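Local structure of extracellular protein containing a SCP domain (Bacillus anthracis, 4IFA) at residues S48-V51 against L52-I55; S59-L62 against L63-G67; P115-I118 against N119-Y122; Y182-D185 against E186-L189. The protein is of unknown function but carries an SCP (CAP-family) domain and a CAP-associated N-terminal region, and may contribute to virulence. One frame throughout, in Å; residues are numbered along the deposited sequence. Where two conformers were deposited one is given.

Contact 1 of 4, residues S48-V51 against L52-I55; sequences SDTV and LNMI
Thr50 sits over one face of the Asn53 amide: its hydroxyl OG1 lies almost directly above Asn53 CG, 3.0 Å away. Thr50 N comes from the same side to Asn53 OD1, also at 3.0 Å; the N-H points almost straight at the oxygen (172°) yet stands 47° above the amide plane and does not use a lone pair. Asp49 CB passes beside that oxygen, 3.8 Å from Asn53 OD1, and the Asp49 carboxylate is turned nearly perpendicular to the amide. Asp49 OD2 itself is held in a salt bridge by Lys65.

The return bond runs from Asn53 N to Thr50 OG1 at 3.1 Å. With chi1 at 58°, OG1 is tucked between the backbone N and the carbonyl carbon of Thr50, where it can face the start of the helix. Together the two reciprocal bonds make a capping box, Thr50 being the N-cap of the short helix 51-54. The same turn is closed by Met54 N, which donates to Val51 O at 3.0 Å and only weakly to Thr50 O. Selenomethionine Met54 curls back so that its SE lies 4.0 Å from Asp49 CB.

Chemically, the box gives side-chain acceptors to the N-H of the N-cap residue and to that of Asn53 in the first turn, where the carbonyls of a preceding helical turn are lacking.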
ATOM      1  N   SER A  48     -14.672   6.888  20.515  0.50 42.05           N
ATOM      2  CA  SER A  48     -14.566   6.921  19.055  0.50 40.13           C
ATOM      3  C   SER A  48     -14.371   5.532  18.459  0.50 37.83           C
ATOM      4  O   SER A  48     -13.621   4.708  18.991  0.50 36.44           O
ATOM      5  CB  SER A  48     -13.437   7.853  18.605  0.50 39.82           C
ATOM      6  OG  SER A  48     -12.175   7.399  19.035  0.50 41.23           O
ATOM      7  N   ASP A  49     -15.049   5.285  17.341  1.00 36.22           N
ATOM      8  CA  ASP A  49     -14.951   4.016  16.630  1.00 33.61           C
ATOM      9  C   ASP A  49     -13.567   3.915  15.998  1.00 30.49           C
ATOM     10  O   ASP A  49     -12.947   4.925  15.639  1.00 29.42           O
ATOM     11  CB  ASP A  49     -15.994   3.921  15.508  1.00 35.31           C
ATOM     12  CG  ASP A  49     -17.390   3.653  16.013  1.00 39.94           C
ATOM     13  OD1 ASP A  49     -17.620   3.600  17.242  1.00 42.70           O
ATOM     14  OD2 ASP A  49     -18.271   3.500  15.151  1.00 47.04           O
ATOM     15  N   THR A  50     -13.103   2.684  15.889  1.00 27.62           N
ATOM     16  CA  THR A  50     -11.835   2.392  15.251  1.00 24.46           C
ATOM     17  C   THR A  50     -12.072   2.138  13.765  1.00 23.41           C
ATOM     18  O   THR A  50     -13.212   1.954  13.321  1.00 23.12           O
ATOM     19  CB  THR A  50     -11.228   1.115  15.808  1.00 26.20           C
ATOM     20  OG1 THR A  50     -12.169   0.064  15.594  1.00 24.67           O
ATOM     21  CG2 THR A  50     -10.934   1.236  17.337  1.00 26.41           C
ATOM     22  N   VAL A  51     -10.997   2.126  12.998  1.00 21.50           N
ATOM     23  CA  VAL A  51     -11.051   1.769  11.570  1.00 20.96           C
ATOM     24  C   VAL A  51     -11.714   0.394  11.427  1.00 22.28           C
ATOM     25  O   VAL A  51     -12.619   0.225  10.606  1.00 21.32           O
ATOM     26  CB  VAL A  51      -9.643   1.732  10.963  1.00 20.67           C
ATOM     27  CG1 VAL A  51      -9.661   1.075   9.601  1.00 20.35           C
ATOM     28  CG2 VAL A  51      -9.067   3.117  10.928  1.00 20.63           C
ATOM     29  N   LEU A  52     -11.297  -0.594  12.208  1.00 21.96           N
ATOM     30  CA  LEU A  52     -11.907  -1.939  12.119  1.00 22.33           C
ATOM     31  C   LEU A  52     -13.414  -1.908  12.363  1.00 24.33           C
ATOM     32  O   LEU A  52     -14.174  -2.630  11.672  1.00 24.13           O
ATOM     33  CB  LEU A  52     -11.226  -2.940  13.051  1.00 23.23           C
ATOM     34  CG  LEU A  52     -11.831  -4.333  13.068  1.00 25.09           C
ATOM     35  CD1 LEU A  52     -11.872  -4.966  11.673  1.00 26.29           C
ATOM     36  CD2 LEU A  52     -10.975  -5.180  14.029  1.00 26.89           C
ATOM     37  N   ASN A  53     -13.862  -1.093  13.328  1.00 24.21           N
ATOM     38  CA  ASN A  53     -15.302  -0.940  13.632  1.00 25.93           C
ATOM     39  C   ASN A  53     -16.103  -0.483  12.415  1.00 25.54           C
ATOM     40  O   ASN A  53     -17.312  -0.722  12.349  1.00 26.70           O
ATOM     41  CB  ASN A  53     -15.576   0.116  14.744  1.00 26.29           C
ATOM     42  CG  ASN A  53     -15.127  -0.279  16.155  1.00 30.28           C
ATOM     43  OD1 ASN A  53     -14.921   0.629  16.997  1.00 30.70           O
ATOM     44  ND2 ASN A  53     -15.023  -1.580  16.454  1.00 31.69           N
HETATM   45  N   MSE A  54     -15.452   0.203  11.471  1.00 24.56           N
HETATM   46  CA  MSE A  54     -16.152   0.684  10.274  1.00 23.59           C
HETATM   47  C   MSE A  54     -16.401  -0.424   9.235  1.00 25.46           C
HETATM   48  O   MSE A  54     -17.319  -0.318   8.393  1.00 25.15           O
HETATM   49  CB  MSE A  54     -15.376   1.825   9.628  1.00 22.17           C
HETATM   50  CG  MSE A  54     -14.911   2.900  10.609  1.00 23.54           C
HETATM   51 SE   MSE A  54     -16.390   3.739  11.540  1.00 31.04          SE
HETATM   52  CE  MSE A  54     -16.932   4.377  10.047  1.00 27.55           C
ATOM     53  N   ILE A  55     -15.601  -1.483   9.282  1.00 25.56           N
ATOM     54  CA  ILE A  55     -15.697  -2.564   8.313  1.00 25.35           C
ATOM     55  C   ILE A  55     -17.041  -3.253   8.478  1.00 26.98           C
ATOM     56  O   ILE A  55     -17.411  -3.693   9.591  1.00 27.45           O
ATOM     57  CB  ILE A  55     -14.543  -3.604   8.441  1.00 26.26           C
ATOM     58  CG1 ILE A  55     -13.154  -2.970   8.336  1.00 25.88           C
ATOM     59  CG2 ILE A  55     -14.699  -4.699   7.373  1.00 27.61           C
ATOM     60  CD1 ILE A  55     -12.814  -2.413   6.975  1.00 25.16           C
TER

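Contact 2 of 4, residues S59-L62 against L63-G67; sequences SENL and LAKWG
Lys65 folds back along its helix to reach Asn61, one turn earlier. Its CB rests 3.5 Å from Asn61 O, the carbonyl that also receives the Lys65 backbone N-H, and CG comes in slightly closer to the same oxygen. A bend at chi2 (-78°) then swings the chain round toward the Asn61 side chain, bringing CE to 3.7 Å from Asn61 OD1. A second bend at the end of the chain delivers NZ to that oxygen at 3.0 Å, in the amide plane and on a lone pair. Asn61 does its share: its CG stands anti to the backbone N, which carries the amide up beside the lysine. Lys65 NZ is shared with Asp49, its stronger partner.

On the buried flank Leu62 CD1 meets Trp66 CB at 3.9 Å, while Trp66 N donates to Leu62 O at 2.8 Å. Ser59 O and Glu60 O accept from Leu63 N and Ala64 N in the same i to i+4 pattern. The helix stops at Gly67, whose positive phi of 81° turns the chain away although its N still bonds to Leu63 O.

Helix 59-66 packs against the sheet: Leu62 rests on Trp82, Tyr84, Phe94 and Val96 of strands 80-84 and 92-97, and the Trp66 ring meets Tyr84 and Phe94 edge-to-face. Met54 of helix 51-54 touches Asn61, Leu62 and Trp66, so the two short helices meet through Met54, and both rest on strand 92-97.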
ATOM      1  N   SER A  59     -21.477   3.481   4.178  1.00 30.64           N
ATOM      2  CA  SER A  59     -20.687   4.654   3.872  1.00 30.04           C
ATOM      3  C   SER A  59     -21.205   5.889   4.565  1.00 30.47           C
ATOM      4  O   SER A  59     -20.442   6.790   4.844  1.00 31.01           O
ATOM      5  CB  SER A  59     -20.547   4.852   2.373  1.00 31.59           C
ATOM      6  OG  SER A  59     -21.796   4.950   1.755  1.00 34.35           O
ATOM      7  N   GLU A  60     -22.519   5.985   4.784  1.00 30.88           N
ATOM      8  CA  GLU A  60     -23.041   7.086   5.578  1.00 33.54           C
ATOM      9  C   GLU A  60     -22.421   7.151   6.971  1.00 32.85           C
ATOM     10  O   GLU A  60     -22.151   8.247   7.483  1.00 33.78           O
ATOM     11  CB  GLU A  60     -24.555   6.951   5.719  1.00 35.37           C
ATOM     12  CG  GLU A  60     -25.233   8.012   6.622  1.00 39.57           C
ATOM     13  CD  GLU A  60     -26.743   7.837   6.803  1.00 47.26           C
ATOM     14  OE1 GLU A  60     -27.425   7.218   5.947  1.00 45.12           O
ATOM     15  OE2 GLU A  60     -27.241   8.357   7.823  1.00 52.36           O
ATOM     16  N   ASN A  61     -22.221   5.977   7.584  1.00 32.75           N
ATOM     17  CA  ASN A  61     -21.563   5.852   8.900  1.00 31.65           C
ATOM     18  C   ASN A  61     -20.098   6.322   8.807  1.00 29.61           C
ATOM     19  O   ASN A  61     -19.635   7.082   9.655  1.00 28.97           O
ATOM     20  CB  ASN A  61     -21.682   4.397   9.399  1.00 30.65           C
ATOM     21  CG  ASN A  61     -21.082   4.178  10.776  1.00 32.38           C
ATOM     22  OD1 ASN A  61     -21.493   4.790  11.761  1.00 37.01           O
ATOM     23  ND2 ASN A  61     -20.079   3.298  10.835  1.00 29.52           N
ATOM     24  N   LEU A  62     -19.417   5.947   7.732  1.00 28.21           N
ATOM     25  CA  LEU A  62     -18.019   6.339   7.536  1.00 27.45           C
ATOM     26  C   LEU A  62     -17.966   7.852   7.379  1.00 29.03           C
ATOM     27  O   LEU A  62     -17.194   8.523   8.078  1.00 28.41           O
ATOM     28  CB  LEU A  62     -17.430   5.629   6.323  1.00 27.75           C
ATOM     29  CG  LEU A  62     -15.999   6.000   5.964  1.00 27.52           C
ATOM     30  CD1 LEU A  62     -15.000   5.718   7.135  1.00 26.66           C
ATOM     31  CD2 LEU A  62     -15.575   5.223   4.742  1.00 28.14           C
ATOM     32  N   LEU A  63     -18.862   8.405   6.550  1.00 29.54           N
ATOM     33  CA  LEU A  63     -18.885   9.864   6.346  1.00 31.15           C
ATOM     34  C   LEU A  63     -19.136  10.614   7.674  1.00 32.86           C
ATOM     35  O   LEU A  63     -18.507  11.625   7.955  1.00 31.75           O
ATOM     36  CB  LEU A  63     -19.934  10.223   5.292  1.00 32.17           C
ATOM     37  CG  LEU A  63     -19.938  11.635   4.742  1.00 35.23           C
ATOM     38  CD1 LEU A  63     -18.607  11.919   4.096  1.00 35.32           C
ATOM     39  CD2 LEU A  63     -21.050  11.749   3.749  1.00 36.45           C
ATOM     40  N   ALA A  64     -20.085  10.127   8.483  1.00 33.16           N
ATOM     41  CA  ALA A  64     -20.391  10.731   9.783  1.00 35.53           C
ATOM     42  C   ALA A  64     -19.254  10.728  10.790  1.00 35.42           C
ATOM     43  O   ALA A  64     -19.059  11.713  11.506  1.00 38.65           O
ATOM     44  CB  ALA A  64     -21.593  10.006  10.417  1.00 36.78           C
ATOM     45  N   LYS A  65     -18.529   9.609  10.849  1.00 34.72           N
ATOM     46  CA  LYS A  65     -17.478   9.379  11.841  1.00 34.35           C
ATOM     47  C   LYS A  65     -16.114   9.929  11.406  1.00 32.67           C
ATOM     48  O   LYS A  65     -15.357  10.427  12.245  1.00 35.29           O
ATOM     49  CB  LYS A  65     -17.363   7.870  12.131  1.00 33.48           C
ATOM     50  CG  LYS A  65     -18.614   7.135  12.657  1.00 40.48           C
ATOM     51  CD  LYS A  65     -18.872   7.369  14.090  1.00 43.37           C
ATOM     52  CE  LYS A  65     -20.236   6.803  14.551  1.00 45.38           C
ATOM     53  NZ  LYS A  65     -20.391   5.319  14.466  1.00 44.47           N
ATOM     54  N   TRP A  66     -15.789   9.804  10.113  1.00 30.43           N
ATOM     55  CA  TRP A  66     -14.489  10.253   9.554  1.00 29.33           C
ATOM     56  C   TRP A  66     -14.477  11.559   8.762  1.00 29.95           C
ATOM     57  O   TRP A  66     -13.403  12.109   8.482  1.00 29.48           O
ATOM     58  CB  TRP A  66     -13.855   9.127   8.686  1.00 27.11           C
ATOM     59  CG  TRP A  66     -12.625   8.520   9.284  1.00 23.17           C
ATOM     60  CD1 TRP A  66     -11.338   8.861   9.003  1.00 24.87           C
ATOM     61  CD2 TRP A  66     -12.566   7.494  10.290  1.00 22.95           C
ATOM     62  NE1 TRP A  66     -10.499   8.134   9.759  1.00 22.97           N
ATOM     63  CE2 TRP A  66     -11.201   7.267  10.553  1.00 22.25           C
ATOM     64  CE3 TRP A  66     -13.519   6.727  10.968  1.00 26.99           C
ATOM     65  CZ2 TRP A  66     -10.758   6.337  11.501  1.00 25.55           C
ATOM     66  CZ3 TRP A  66     -13.074   5.789  11.897  1.00 26.26           C
ATOM     67  CH2 TRP A  66     -11.717   5.595  12.137  1.00 26.32           C
ATOM     68  N   GLY A  67     -15.647  12.068   8.377  1.00 30.33           N
ATOM     69  CA  GLY A  67     -15.751  13.262   7.531  1.00 31.37           C
ATOM     70  C   GLY A  67     -15.534  12.925   6.055  1.00 29.80           C
ATOM     71  O   GLY A  67     -15.400  11.752   5.690  1.00 28.23           O
TER

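Contact 3 of 4, residues P115-I118 against N119-Y122; sequences PYYI and NEKY
Glu120 lays its aliphatic stem across the face of the Tyr117 ring, with CB 3.7 Å from the ring centroid and 13° off the normal, a clear CH-pi contact. CG continues across the ring to 3.5 Å from Tyr117 CE2. The ring is in place to receive it because Tyr117 chi1 is 62°, which folds the aromatic group back over its own backbone. Beyond the stem, the Glu120 chain runs extended and brings OE1 to Tyr117 N at 3.3 Å, met from above the carboxylate plane. The same oxygen, Glu120 OE1, lies at the edge of the Tyr116 ring, 3.7 Å from Tyr116 CD1.

One layer out, a type II beta turn from Tyr117 to Glu120 sets this geometry, closed by Glu120 N donating to Tyr117 O at 3.1 Å. Asn119 takes its positive-phi corner (107°), a place that asparagine, like glycine, tolerates well, and its ND2 is held by Glu109. Pro115, behind a cis peptide bond, puts CG over one face of the Tyr116 ring. A water links Tyr117 OH to Lys121 N, the latter belonging to the N-cap residue of helix 122-128.

Glu120 OE2 forms a salt bridge to Lys128 of that helix, while OE1 takes a backbone N-H. A buried carboxylate shared between these partners is probably ionised, and it ties the turn to the helix that follows.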
ATOM      1  N   PRO A 115      -5.749  -5.329  18.680  1.00 19.62           N
ATOM      2  CA  PRO A 115      -4.852  -5.361  19.859  1.00 18.10           C
ATOM      3  C   PRO A 115      -3.406  -5.023  19.629  1.00 18.86           C
ATOM      4  O   PRO A 115      -2.599  -5.206  20.531  1.00 19.07           O
ATOM      5  CB  PRO A 115      -4.996  -6.805  20.334  1.00 19.94           C
ATOM      6  CG  PRO A 115      -5.133  -7.551  18.995  1.00 21.22           C
ATOM      7  CD  PRO A 115      -5.961  -6.689  18.126  1.00 20.42           C
ATOM      8  N   TYR A 116      -3.102  -4.450  18.459  1.00 18.69           N
ATOM      9  CA  TYR A 116      -1.758  -4.088  18.089  1.00 18.48           C
ATOM     10  C   TYR A 116      -1.563  -2.576  18.169  1.00 18.42           C
ATOM     11  O   TYR A 116      -2.488  -1.842  18.547  1.00 19.19           O
ATOM     12  CB  TYR A 116      -1.449  -4.568  16.659  1.00 18.41           C
ATOM     13  CG  TYR A 116      -1.903  -5.970  16.359  1.00 19.21           C
ATOM     14  CD1 TYR A 116      -1.322  -7.058  16.988  1.00 19.92           C
ATOM     15  CD2 TYR A 116      -2.977  -6.206  15.502  1.00 20.80           C
ATOM     16  CE1 TYR A 116      -1.778  -8.371  16.737  1.00 20.95           C
ATOM     17  CE2 TYR A 116      -3.426  -7.506  15.263  1.00 22.29           C
ATOM     18  CZ  TYR A 116      -2.802  -8.571  15.885  1.00 23.18           C
ATOM     19  OH  TYR A 116      -3.217  -9.894  15.681  1.00 28.05           O
ATOM     20  N   TYR A 117      -0.344  -2.130  17.819  1.00 18.56           N
ATOM     21  CA  TYR A 117      -0.064  -0.709  17.569  1.00 18.03           C
ATOM     22  C   TYR A 117       0.923  -0.631  16.415  1.00 18.85           C
ATOM     23  O   TYR A 117       1.741  -1.532  16.271  1.00 18.79           O
ATOM     24  CB  TYR A 117       0.427   0.068  18.779  1.00 19.18           C
ATOM     25  CG  TYR A 117       1.733  -0.396  19.355  1.00 18.50           C
ATOM     26  CD1 TYR A 117       2.901   0.260  19.084  1.00 20.77           C
ATOM     27  CD2 TYR A 117       1.767  -1.422  20.270  1.00 20.42           C
ATOM     28  CE1 TYR A 117       4.082  -0.135  19.658  1.00 21.00           C
ATOM     29  CE2 TYR A 117       2.951  -1.831  20.843  1.00 21.71           C
ATOM     30  CZ  TYR A 117       4.098  -1.183  20.536  1.00 21.10           C
ATOM     31  OH  TYR A 117       5.317  -1.581  21.105  1.00 24.42           O
ATOM     32  N   ILE A 118       0.856   0.436  15.611  1.00 19.02           N
ATOM     33  CA  ILE A 118       1.830   0.632  14.534  1.00 18.99           C
ATOM     34  C   ILE A 118       3.147   0.895  15.246  1.00 18.85           C
ATOM     35  O   ILE A 118       3.218   1.766  16.124  1.00 20.50           O
ATOM     36  CB  ILE A 118       1.420   1.795  13.620  1.00 18.39           C
ATOM     37  CG1 ILE A 118       0.081   1.513  12.934  1.00 18.85           C
ATOM     38  CG2 ILE A 118       2.503   2.099  12.609  1.00 19.81           C
ATOM     39  CD1 ILE A 118       0.075   0.348  11.923  1.00 20.89           C
ATOM     40  N   ASN A 119       4.181   0.102  14.883  1.00 18.21           N
ATOM     41  CA  ASN A 119       5.554   0.061  15.405  1.00 19.89           C
ATOM     42  C   ASN A 119       5.786  -1.195  16.264  1.00 18.93           C
ATOM     43  O   ASN A 119       6.925  -1.472  16.641  1.00 20.06           O
ATOM     44  CB  ASN A 119       5.953   1.261  16.291  1.00 20.48           C
ATOM     45  CG  ASN A 119       5.899   2.608  15.610  1.00 22.78           C
ATOM     46  OD1 ASN A 119       5.856   2.703  14.405  1.00 25.20           O
ATOM     47  ND2 ASN A 119       5.934   3.671  16.443  1.00 26.15           N
ATOM     48  N   GLU A 120       4.748  -1.939  16.580  1.00 18.60           N
ATOM     49  CA  GLU A 120       4.892  -3.108  17.456  1.00 19.37           C
ATOM     50  C   GLU A 120       5.804  -4.165  16.872  1.00 18.32           C
ATOM     51  O   GLU A 120       5.773  -4.437  15.659  1.00 18.55           O
ATOM     52  CB  GLU A 120       3.517  -3.709  17.766  1.00 18.86           C
ATOM     53  CG  GLU A 120       3.524  -4.743  18.899  1.00 20.28           C
ATOM     54  CD  GLU A 120       2.154  -5.181  19.348  1.00 20.13           C
ATOM     55  OE1 GLU A 120       1.163  -4.918  18.660  1.00 21.32           O
ATOM     56  OE2 GLU A 120       2.091  -5.769  20.478  1.00 23.86           O
ATOM     57  N   LYS A 121       6.630  -4.773  17.708  1.00 19.76           N
ATOM     58  CA  LYS A 121       7.530  -5.810  17.279  1.00 20.29           C
ATOM     59  C   LYS A 121       6.810  -7.096  16.892  1.00 21.41           C
ATOM     60  O   LYS A 121       5.834  -7.513  17.540  1.00 20.90           O
ATOM     61  CB  LYS A 121       8.574  -6.126  18.337  1.00 22.56           C
ATOM     62  CG  LYS A 121       9.535  -4.999  18.710  1.00 23.40           C
ATOM     63  CD  LYS A 121      10.422  -4.564  17.553  1.00 29.27           C
ATOM     64  CE  LYS A 121      11.602  -3.728  18.064  1.00 32.58           C
ATOM     65  NZ  LYS A 121      12.372  -3.139  16.963  1.00 36.27           N
ATOM     66  N   TYR A 122       7.302  -7.730  15.818  1.00 19.23           N
ATOM     67  CA  TYR A 122       6.740  -8.983  15.343  1.00 19.58           C
ATOM     68  C   TYR A 122       6.574 -10.036  16.476  1.00 21.44           C
ATOM     69  O   TYR A 122       5.551 -10.709  16.528  1.00 21.62           O
ATOM     70  CB  TYR A 122       7.633  -9.559  14.208  1.00 20.00           C
ATOM     71  CG  TYR A 122       7.061 -10.784  13.529  1.00 19.99           C
ATOM     72  CD1 TYR A 122       6.265 -10.682  12.412  1.00 20.29           C
ATOM     73  CD2 TYR A 122       7.261 -12.039  14.051  1.00 22.88           C
ATOM     74  CE1 TYR A 122       5.754 -11.778  11.783  1.00 22.04           C
ATOM     75  CE2 TYR A 122       6.743 -13.162  13.438  1.00 23.49           C
ATOM     76  CZ  TYR A 122       5.932 -13.020  12.329  1.00 24.56           C
ATOM     77  OH  TYR A 122       5.423 -14.146  11.700  1.00 27.17           O
TER
HETATM   78  O   HOH W   1       6.633  -4.341  20.694  1.00 25.02           O

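Contact 4 of 4, residues Y182-D185 against E186-L189; sequences YMDD and ETLL
Asp184 OD1 takes two bonds from Thr187: the hydroxyl OG1 at 2.7 Å and the backbone N at 2.9 Å. They reach the oxygen from opposite faces of the carboxylate plane, the hydroxyl on the syn side and the N-H nearly along the C-O axis. Asp184 is the N-cap of helix 185-191, and its chi1 of 64° places the carboxylate where it can fold over the first turn. Its backbone carbonyl starts the regular bonding, receiving Leu188 N at 3.1 Å.

The tight part lies on the inner side. Selenomethionine Met183 packs CG against Thr187 CG2 at 3.8 Å, then runs on so that SE sits 3.9 Å from Leu188 CA. A bend at its last torsion sets CE against Leu188 CD1, again at 3.8 Å. Val102 and Thr103 of strand 100-106 also pack on Thr187, and Trp165 of strand 164-171 touches Leu188.

The other side is looser and more polar. Asp185 and Glu186 are partly exposed, and their carboxylates stay apart, Asp185 OD2 lying 5.9 Å from Glu186 OE2. Each finds its partner on a neighbouring strand: Asp185 OD1 accepts from the Trp165 indole, and Glu186 OE2 makes a salt bridge to Arg139 of strand 134-139.

Three acidic residues thus gather at the helix N-terminus. In Asp184, the single residue between strand 176-183 and the helix, one oxygen is gripped by two donors, and the helix end would probably favour the negative charge there.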
ATOM      1  N   TYR A 182      -7.277  -4.383   6.495  1.00 18.98           N
ATOM      2  CA  TYR A 182      -8.438  -5.135   6.873  1.00 20.39           C
ATOM      3  C   TYR A 182      -9.209  -5.478   5.599  1.00 20.27           C
ATOM      4  O   TYR A 182      -9.302  -4.636   4.709  1.00 20.74           O
ATOM      5  CB  TYR A 182      -9.365  -4.304   7.747  1.00 21.96           C
ATOM      6  CG  TYR A 182      -8.734  -3.906   9.074  1.00 21.08           C
ATOM      7  CD1 TYR A 182      -8.456  -4.854  10.033  1.00 20.70           C
ATOM      8  CD2 TYR A 182      -8.471  -2.574   9.382  1.00 21.31           C
ATOM      9  CE1 TYR A 182      -7.882  -4.502  11.264  1.00 19.45           C
ATOM     10  CE2 TYR A 182      -7.940  -2.212  10.591  1.00 21.40           C
ATOM     11  CZ  TYR A 182      -7.662  -3.161  11.546  1.00 20.89           C
ATOM     12  OH  TYR A 182      -7.117  -2.776  12.757  1.00 22.94           O
HETATM   13  N   MSE A 183      -9.700  -6.707   5.527  1.00 21.63           N
HETATM   14  CA  MSE A 183     -10.482  -7.155   4.369  1.00 23.09           C
HETATM   15  C   MSE A 183     -11.592  -8.079   4.757  1.00 25.01           C
HETATM   16  O   MSE A 183     -11.396  -8.933   5.611  1.00 25.55           O
HETATM   17  CB  MSE A 183      -9.573  -7.951   3.428  1.00 23.85           C
HETATM   18  CG  MSE A 183      -8.434  -7.172   2.810  1.00 26.11           C
HETATM   19 SE   MSE A 183      -7.249  -8.333   1.687  1.00 25.19          SE
HETATM   20  CE  MSE A 183      -6.257  -9.076   3.147  1.00 28.19           C
ATOM     21  N   ASP A 184     -12.762  -7.924   4.140  1.00 27.14           N
ATOM     22  CA  ASP A 184     -13.829  -8.912   4.294  1.00 29.32           C
ATOM     23  C   ASP A 184     -13.454 -10.138   3.411  1.00 30.82           C
ATOM     24  O   ASP A 184     -12.444 -10.120   2.682  1.00 30.53           O
ATOM     25  CB  ASP A 184     -15.240  -8.315   3.998  1.00 30.82           C
ATOM     26  CG  ASP A 184     -15.433  -7.847   2.561  1.00 29.56           C
ATOM     27  OD1 ASP A 184     -14.545  -8.013   1.692  1.00 32.51           O
ATOM     28  OD2 ASP A 184     -16.524  -7.292   2.293  1.00 34.26           O
ATOM     29  N   ASP A 185     -14.231 -11.221   3.505  1.00 33.78           N
ATOM     30  CA  ASP A 185     -13.909 -12.438   2.746  1.00 36.30           C
ATOM     31  C   ASP A 185     -13.788 -12.189   1.232  1.00 37.14           C
ATOM     32  O   ASP A 185     -12.839 -12.644   0.578  1.00 37.81           O
ATOM     33  CB  ASP A 185     -15.001 -13.498   2.925  1.00 37.78           C
ATOM     34  CG  ASP A 185     -15.076 -14.099   4.340  1.00 38.99           C
ATOM     35  OD1 ASP A 185     -14.238 -13.830   5.221  1.00 38.00           O
ATOM     36  OD2 ASP A 185     -16.014 -14.899   4.555  1.00 44.12           O
ATOM     37  N   GLU A 186     -14.759 -11.461   0.690  1.00 39.13           N
ATOM     38  CA  GLU A 186     -14.826 -11.182  -0.754  1.00 41.20           C
ATOM     39  C   GLU A 186     -13.577 -10.421  -1.210  1.00 38.61           C
ATOM     40  O   GLU A 186     -12.950 -10.745  -2.223  1.00 38.58           O
ATOM     41  CB  GLU A 186     -16.108 -10.397  -1.092  1.00 43.37           C
ATOM     42  CG  GLU A 186     -17.468 -10.974  -0.568  1.00 51.33           C
ATOM     43  CD  GLU A 186     -18.004 -12.208  -1.289  1.00 59.66           C
ATOM     44  OE1 GLU A 186     -18.269 -12.139  -2.514  1.00 63.94           O
ATOM     45  OE2 GLU A 186     -18.246 -13.234  -0.601  1.00 63.86           O
ATOM     46  N   THR A 187     -13.158  -9.425  -0.433  1.00 35.28           N
ATOM     47  CA  THR A 187     -11.975  -8.682  -0.793  1.00 33.64           C
ATOM     48  C   THR A 187     -10.705  -9.540  -0.751  1.00 32.06           C
ATOM     49  O   THR A 187      -9.833  -9.397  -1.598  1.00 32.79           O
ATOM     50  CB  THR A 187     -11.823  -7.427   0.089  1.00 31.30           C
ATOM     51  OG1 THR A 187     -13.012  -6.624  -0.050  1.00 35.65           O
ATOM     52  CG2 THR A 187     -10.589  -6.626  -0.298  1.00 32.46           C
ATOM     53  N   LEU A 188     -10.567 -10.400   0.271  1.00 31.66           N
ATOM     54  CA  LEU A 188      -9.389 -11.273   0.376  1.00 31.11           C
ATOM     55  C   LEU A 188      -9.237 -12.187  -0.861  1.00 33.64           C
ATOM     56  O   LEU A 188      -8.143 -12.386  -1.403  1.00 33.56           O
ATOM     57  CB  LEU A 188      -9.507 -12.134   1.647  1.00 31.27           C
ATOM     58  CG  LEU A 188      -8.434 -13.219   1.866  1.00 31.47           C
ATOM     59  CD1 LEU A 188      -7.063 -12.637   2.044  1.00 32.98           C
ATOM     60  CD2 LEU A 188      -8.812 -14.114   3.064  1.00 31.08           C
ATOM     61  N   LEU A 189     -10.344 -12.731  -1.306  1.00 36.63           N
ATOM     62  CA  LEU A 189     -10.331 -13.626  -2.470  1.00 40.57           C
ATOM     63  C   LEU A 189      -9.957 -12.904  -3.782  1.00 41.82           C
ATOM     64  O   LEU A 189      -9.306 -13.485  -4.633  1.00 45.16           O
ATOM     65  CB  LEU A 189     -11.662 -14.365  -2.568  1.00 42.07           C
ATOM     66  CG  LEU A 189     -11.903 -15.306  -1.374  1.00 43.71           C
ATOM     67  CD1 LEU A 189     -13.305 -15.842  -1.364  1.00 46.95           C
ATOM     68  CD2 LEU A 189     -10.892 -16.454  -1.357  1.00 44.93           C
TER

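Contacts 1 and 2 touch each other through a salt bridge and apolar packing between helices 51-54 and 59-66. Contact 4 reaches contact 1 through Tyr182, whose ring and CB meet Val51, Leu52 and Ile55. Contact 3 touches none of the others; its centre lies about 17 Å from that of contact 1. Contacts 1 to 3 are partly buried and include exposed residues, whereas contact 4 has none exposed among its touching residues and the most buried ones. Contacts 1 and 4 both cap a helix, one by reciprocal neutral side chains and one by a carboxylate. Contact 2 lies within a helix, with polar and apolar flanks, and contact 3 is a beta turn built round a buried glutamate.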